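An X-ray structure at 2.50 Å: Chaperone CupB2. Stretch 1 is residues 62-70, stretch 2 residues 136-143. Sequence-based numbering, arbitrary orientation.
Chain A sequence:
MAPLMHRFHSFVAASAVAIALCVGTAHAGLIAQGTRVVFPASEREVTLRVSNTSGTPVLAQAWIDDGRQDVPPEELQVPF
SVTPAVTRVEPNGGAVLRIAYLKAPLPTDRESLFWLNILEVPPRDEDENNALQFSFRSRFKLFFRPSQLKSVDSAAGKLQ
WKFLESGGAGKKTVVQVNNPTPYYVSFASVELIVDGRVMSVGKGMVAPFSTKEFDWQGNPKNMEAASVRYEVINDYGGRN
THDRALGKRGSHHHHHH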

ATOM      1  N   ALA A  62     -13.564 -11.285  -0.453  1.00 29.09           N
ATOM      2  CA  ALA A  62     -12.934 -10.007  -0.263  1.00 28.14           C
ATOM      3  C   ALA A  62     -13.335  -9.529   1.121  1.00 28.98           C
ATOM      4  O   ALA A  62     -14.465  -9.741   1.524  1.00 30.26           O
ATOM      5  CB  ALA A  62     -13.429  -9.055  -1.318  1.00 26.84           C
ATOM      6  N   TRP A  63     -12.403  -8.903   1.845  1.00 28.67           N
ATOM      7  CA  TRP A  63     -12.611  -8.397   3.209  1.00 28.19           C
ATOM      8  C   TRP A  63     -11.451  -7.484   3.544  1.00 27.55           C
ATOM      9  O   TRP A  63     -10.341  -7.657   3.001  1.00 27.44           O
ATOM     10  CB  TRP A  63     -12.747  -9.544   4.262  1.00 28.22           C
ATOM     11  CG  TRP A  63     -11.489 -10.224   4.702  1.00 27.20           C
ATOM     12  CD1 TRP A  63     -10.746  -9.928   5.804  1.00 28.15           C
ATOM     13  CD2 TRP A  63     -10.832 -11.333   4.071  1.00 27.95           C
ATOM     14  NE1 TRP A  63      -9.671 -10.783   5.910  1.00 26.71           N
ATOM     15  CE2 TRP A  63      -9.691 -11.647   4.856  1.00 25.56           C
ATOM     16  CE3 TRP A  63     -11.085 -12.083   2.908  1.00 28.58           C
ATOM     17  CZ2 TRP A  63      -8.798 -12.650   4.516  1.00 25.81           C
ATOM     18  CZ3 TRP A  63     -10.201 -13.101   2.566  1.00 28.87           C
ATOM     19  CH2 TRP A  63      -9.066 -13.380   3.378  1.00 30.26           C
ATOM     20  N   ILE A  64     -11.702  -6.557   4.471  1.00 27.41           N
ATOM     21  CA  ILE A  64     -10.721  -5.592   4.925  1.00 26.52           C
ATOM     22  C   ILE A  64     -10.305  -5.800   6.363  1.00 27.77           C
ATOM     23  O   ILE A  64     -11.150  -6.027   7.242  1.00 28.92           O
ATOM     24  CB  ILE A  64     -11.256  -4.151   4.708  1.00 27.13           C
ATOM     25  CG1 ILE A  64     -11.258  -3.842   3.190  1.00 24.95           C
ATOM     26  CG2 ILE A  64     -10.398  -3.141   5.401  1.00 24.86           C
ATOM     27  CD1 ILE A  64     -12.364  -3.075   2.816  1.00 19.07           C
ATOM     28  N   ASP A  65      -9.000  -5.731   6.608  1.00 26.75           N
ATOM     29  CA  ASP A  65      -8.531  -5.719   7.974  1.00 28.03           C
ATOM     30  C   ASP A  65      -7.651  -4.488   8.271  1.00 28.19           C
ATOM     31  O   ASP A  65      -7.435  -3.681   7.388  1.00 27.75           O
ATOM     32  CB  ASP A  65      -7.918  -7.071   8.361  1.00 28.22           C
ATOM     33  CG  ASP A  65      -6.562  -7.314   7.743  1.00 27.99           C
ATOM     34  OD1 ASP A  65      -5.614  -6.563   8.043  1.00 27.81           O
ATOM     35  OD2 ASP A  65      -6.435  -8.301   6.996  1.00 27.52           O
ATOM     36  N   ASP A  66      -7.211  -4.316   9.515  1.00 29.27           N
ATOM     37  CA  ASP A  66      -6.484  -3.102   9.905  1.00 30.32           C
ATOM     38  C   ASP A  66      -5.046  -3.427  10.193  1.00 30.46           C
ATOM     39  O   ASP A  66      -4.371  -2.632  10.818  1.00 31.76           O
ATOM     40  CB  ASP A  66      -7.108  -2.458  11.147  1.00 31.30           C
ATOM     41  CG  ASP A  66      -7.045  -3.387  12.390  1.00 33.94           C
ATOM     42  OD1 ASP A  66      -6.502  -4.521  12.283  1.00 34.25           O
ATOM     43  OD2 ASP A  66      -7.544  -2.990  13.467  1.00 36.74           O
ATOM     44  N   GLY A  67      -4.606  -4.609   9.760  1.00 31.38           N
ATOM     45  CA  GLY A  67      -3.207  -5.096   9.856  1.00 32.56           C
ATOM     46  C   GLY A  67      -3.072  -6.416  10.615  1.00 35.00           C
ATOM     47  O   GLY A  67      -2.114  -7.170  10.421  1.00 35.92           O
ATOM     48  N   ARG A  68      -4.018  -6.678  11.516  1.00 36.95           N
ATOM     49  CA  ARG A  68      -4.151  -7.971  12.193  1.00 39.09           C
ATOM     50  C   ARG A  68      -4.763  -9.011  11.238  1.00 39.63           C
ATOM     51  O   ARG A  68      -5.912  -8.850  10.798  1.00 39.80           O
ATOM     52  CB  ARG A  68      -5.056  -7.816  13.410  1.00 39.70           C
ATOM     53  CG  ARG A  68      -4.688  -6.693  14.298  1.00 42.36           C
ATOM     54  CD  ARG A  68      -5.197  -6.949  15.708  1.00 50.20           C
ATOM     55  NE  ARG A  68      -6.422  -6.210  16.043  1.00 56.58           N
ATOM     56  CZ  ARG A  68      -7.125  -6.396  17.173  1.00 63.03           C
ATOM     57  NH1 ARG A  68      -6.744  -7.311  18.072  1.00 64.43           N
ATOM     58  NH2 ARG A  68      -8.227  -5.684  17.410  1.00 65.26           N
ATOM     59  N   GLN A  69      -4.010 -10.066  10.926  1.00 40.66           N
ATOM     60  CA  GLN A  69      -4.457 -11.130   9.995  1.00 41.25           C
ATOM     61  C   GLN A  69      -4.718 -12.403  10.744  1.00 43.07           C
ATOM     62  O   GLN A  69      -4.931 -13.470  10.153  1.00 43.67           O
ATOM     63  CB  GLN A  69      -3.358 -11.484   9.018  1.00 40.26           C
ATOM     64  CG  GLN A  69      -2.674 -10.317   8.393  1.00 40.57           C
ATOM     65  CD  GLN A  69      -1.819 -10.797   7.288  1.00 40.34           C
ATOM     66  OE1 GLN A  69      -2.212 -11.733   6.581  1.00 44.63           O
ATOM     67  NE2 GLN A  69      -0.640 -10.207   7.125  1.00 35.77           N
ATOM     68  N   ASP A  70      -4.656 -12.308  12.056  1.00 44.70           N
ATOM     69  CA  ASP A  70      -4.569 -13.491  12.855  1.00 46.47           C
ATOM     70  C   ASP A  70      -5.836 -13.617  13.709  1.00 46.60           C
ATOM     71  O   ASP A  70      -5.839 -14.355  14.700  1.00 48.39           O
ATOM     72  CB  ASP A  70      -3.321 -13.390  13.709  1.00 47.66           C
ATOM     73  CG  ASP A  70      -3.507 -12.440  14.858  1.00 51.84           C
ATOM     74  OD1 ASP A  70      -4.094 -12.894  15.868  1.00 58.41           O
ATOM     75  OD2 ASP A  70      -3.096 -11.252  14.763  1.00 54.03           O
ATOM     76  N   PHE A 136      -5.634 -19.388  -3.492  1.00 62.48           N
ATOM     77  CA  PHE A 136      -4.590 -18.315  -3.465  1.00 59.49           C
ATOM     78  C   PHE A 136      -5.058 -16.940  -2.901  1.00 56.52           C
ATOM     79  O   PHE A 136      -6.153 -16.479  -3.222  1.00 55.60           O
ATOM     80  CB  PHE A 136      -3.932 -18.151  -4.880  1.00 59.17           C
ATOM     81  N   ARG A 137      -4.222 -16.287  -2.079  1.00 53.65           N
ATOM     82  CA  ARG A 137      -4.669 -15.117  -1.312  1.00 50.32           C
ATOM     83  C   ARG A 137      -3.856 -13.887  -1.567  1.00 48.14           C
ATOM     84  O   ARG A 137      -2.648 -13.923  -1.366  1.00 49.53           O
ATOM     85  CB  ARG A 137      -4.576 -15.383   0.174  1.00 50.99           C
ATOM     86  CG  ARG A 137      -5.076 -14.214   1.000  1.00 50.54           C
ATOM     87  CD  ARG A 137      -4.060 -13.837   2.040  1.00 50.42           C
ATOM     88  NE  ARG A 137      -4.632 -12.906   3.010  1.00 48.93           N
ATOM     89  CZ  ARG A 137      -4.776 -13.180   4.302  1.00 47.77           C
ATOM     90  NH1 ARG A 137      -4.389 -14.346   4.770  1.00 44.66           N
ATOM     91  NH2 ARG A 137      -5.303 -12.285   5.130  1.00 49.16           N
ATOM     92  N   SER A 138      -4.513 -12.785  -1.945  1.00 44.55           N
ATOM     93  CA  SER A 138      -3.851 -11.497  -2.198  1.00 40.62           C
ATOM     94  C   SER A 138      -4.147 -10.421  -1.167  1.00 37.50           C
ATOM     95  O   SER A 138      -5.226 -10.389  -0.586  1.00 35.76           O
ATOM     96  CB  SER A 138      -4.237 -10.973  -3.558  1.00 40.68           C
ATOM     97  OG  SER A 138      -3.258 -11.379  -4.463  1.00 44.31           O
ATOM     98  N   ARG A 139      -3.187  -9.514  -0.996  1.00 34.84           N
ATOM     99  CA  ARG A 139      -3.238  -8.527   0.071  1.00 32.76           C
ATOM    100  C   ARG A 139      -2.768  -7.147  -0.388  1.00 31.20           C
ATOM    101  O   ARG A 139      -1.572  -6.980  -0.597  1.00 31.77           O
ATOM    102  CB  ARG A 139      -2.371  -9.031   1.207  1.00 33.16           C
ATOM    103  CG  ARG A 139      -2.721  -8.415   2.535  1.00 34.08           C
ATOM    104  CD  ARG A 139      -2.113  -9.149   3.685  1.00 30.29           C
ATOM    105  NE  ARG A 139      -2.051  -8.223   4.798  1.00 31.34           N
ATOM    106  CZ  ARG A 139      -3.028  -8.054   5.683  1.00 32.65           C
ATOM    107  NH1 ARG A 139      -4.162  -8.760   5.603  1.00 30.33           N
ATOM    108  NH2 ARG A 139      -2.855  -7.196   6.669  1.00 34.25           N
ATOM    109  N   PHE A 140      -3.701  -6.179  -0.530  1.00 29.64           N
ATOM    110  CA  PHE A 140      -3.470  -4.767  -1.036  1.00 28.05           C
ATOM    111  C   PHE A 140      -3.590  -3.634   0.017  1.00 26.85           C
ATOM    112  O   PHE A 140      -4.461  -3.657   0.878  1.00 26.13           O
ATOM    113  CB  PHE A 140      -4.434  -4.438  -2.206  1.00 28.21           C
ATOM    114  CG  PHE A 140      -4.469  -5.514  -3.237  1.00 31.76           C
ATOM    115  CD1 PHE A 140      -3.543  -5.510  -4.285  1.00 34.43           C
ATOM    116  CD2 PHE A 140      -5.337  -6.614  -3.091  1.00 31.45           C
ATOM    117  CE1 PHE A 140      -3.511  -6.581  -5.224  1.00 37.43           C
ATOM    118  CE2 PHE A 140      -5.319  -7.653  -3.998  1.00 35.03           C
ATOM    119  CZ  PHE A 140      -4.414  -7.649  -5.076  1.00 36.58           C
ATOM    120  N   LYS A 141      -2.728  -2.631  -0.072  1.00 24.95           N
ATOM    121  CA  LYS A 141      -2.798  -1.543   0.847  1.00 23.95           C
ATOM    122  C   LYS A 141      -4.020  -0.728   0.530  1.00 23.95           C
ATOM    123  O   LYS A 141      -4.294  -0.440  -0.656  1.00 24.09           O
ATOM    124  CB  LYS A 141      -1.557  -0.670   0.728  1.00 24.05           C
ATOM    125  CG  LYS A 141      -0.360  -1.314   1.284  1.00 23.94           C
ATOM    126  CD  LYS A 141       0.910  -0.564   0.880  1.00 24.97           C
ATOM    127  CE  LYS A 141       2.102  -1.520   1.182  1.00 26.42           C
ATOM    128  NZ  LYS A 141       3.428  -1.007   0.731  1.00 27.70           N
ATOM    129  N   LEU A 142      -4.742  -0.332   1.581  1.00 23.89           N
ATOM    130  CA  LEU A 142      -5.808   0.670   1.445  1.00 24.24           C
ATOM    131  C   LEU A 142      -5.441   1.941   2.236  1.00 24.39           C
ATOM    132  O   LEU A 142      -5.218   1.912   3.442  1.00 25.85           O
ATOM    133  CB  LEU A 142      -7.151   0.088   1.880  1.00 25.04           C
ATOM    134  CG  LEU A 142      -8.501   0.695   1.410  1.00 27.45           C
ATOM    135  CD1 LEU A 142      -9.631  -0.219   1.815  1.00 27.47           C
ATOM    136  CD2 LEU A 142      -8.785   2.033   2.013  1.00 27.50           C
ATOM    137  N   PHE A 143      -5.323   3.051   1.541  1.00 23.60           N
ATOM    138  CA  PHE A 143      -5.001   4.328   2.154  1.00 23.61           C
ATOM    139  C   PHE A 143      -6.255   5.213   2.309  1.00 23.94           C
ATOM    140  O   PHE A 143      -6.817   5.727   1.339  1.00 24.09           O
ATOM    141  CB  PHE A 143      -3.927   5.085   1.344  1.00 23.10           C
ATOM    142  CG  PHE A 143      -2.649   4.302   1.121  1.00 20.88           C
ATOM    143  CD1 PHE A 143      -1.732   4.120   2.147  1.00 20.08           C
ATOM    144  CD2 PHE A 143      -2.358   3.779  -0.134  1.00 17.41           C
ATOM    145  CE1 PHE A 143      -0.530   3.393   1.928  1.00 17.98           C
ATOM    146  CE2 PHE A 143      -1.169   3.066  -0.378  1.00 15.88           C
ATOM    147  CZ  PHE A 143      -0.259   2.883   0.628  1.00 19.18           C
TER

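The backbones of the two stretches do not bond to each other. Strand 62-65 and strand 136-143 run with their N-to-C directions 55° apart, and their axes come no closer than 9.1 Å. The nearest CA pairs say the same: Ile 64 CA lies 8.7 Å from Leu 142 CA, and Gly 67 CA 9.7 Å from Lys 141 CA, well beyond the spacing of hydrogen-bonded neighbours in a sheet. The gap is bridged by side chains, and the 343 Å² buried between the stretches is mostly their work. On the second strand Arg 137 and Arg 139 point toward the first stretch and Ser 138 and Phe 140 are out of its reach, as strand alternation predicts; the pattern then breaks, since Lys 141 is also out of reach and Leu 142 points toward the first stretch.

The strongest evidence of bonding is the salt bridge between Asp 65 and Arg 139. Arg 139 NH1 donates to Asp 65 OD2 at 2.7 Å with an N-H...acceptor angle of 162°, and Arg 139 NH2 donates to Asp 65 OD1 at 3.1 Å and 156°. Two short, nearly straight bonds place both carboxylate oxygens against both terminal nitrogens, so charge attraction and hydrogen-bond direction reinforce each other. The position of Asp 65 OD2 at the guanidinium edge, near its plane, is where the N-H groups of an arginine can be reached. Arg 139 arrives with chi1, chi2 and chi3 all t, an extended chain that spans the distance between the backbones. It also has the largest area covered by the other stretch, 85 Å².

A bond within the first stretch shares the acceptor. Gly 67 N donates to Asp 65 OD1 at 2.8 Å and 147°, so this oxygen receives both a backbone N-H and Arg 139 NH2. Gly 67 has phi/psi of 123/-26, at which a CB would be jammed against the carbonyl oxygen of the preceding residue; the turn thus calls for glycine.

Other polar contacts are packing rather than bonding. Gln 69 NE2 lies over one face of the Arg 139 guanidinium, 3.4 Å from Arg 139 NE, but both atoms are donors. Gln 69 OE1 lies over a face of the Arg 137 guanidinium, 3.5 Å from Arg 137 NH2, where the angle is too poor for a hydrogen bond. On the opposite face of that guanidinium sits Trp 63 CZ2, 3.6 Å from Arg 137 NH2, so the flat group is held between the amide and the indole. Relative to the indole the approach of NH2 is oblique. Asp 65 OD2 and Arg 137 NH2, 4.5 Å apart, carry opposite charges but are beyond salt-bridge range.

The apolar contribution is a single pair: Ile 64 CD1 meets Leu 142 CD1 at 4.1 Å, an ordinary van der Waals separation. Both residues are buried, so the contact keeps hydrocarbon away from water. Leu 142 points toward the first stretch, whereas Ile 64 leaves its backbone sideways and only its end comes nearer.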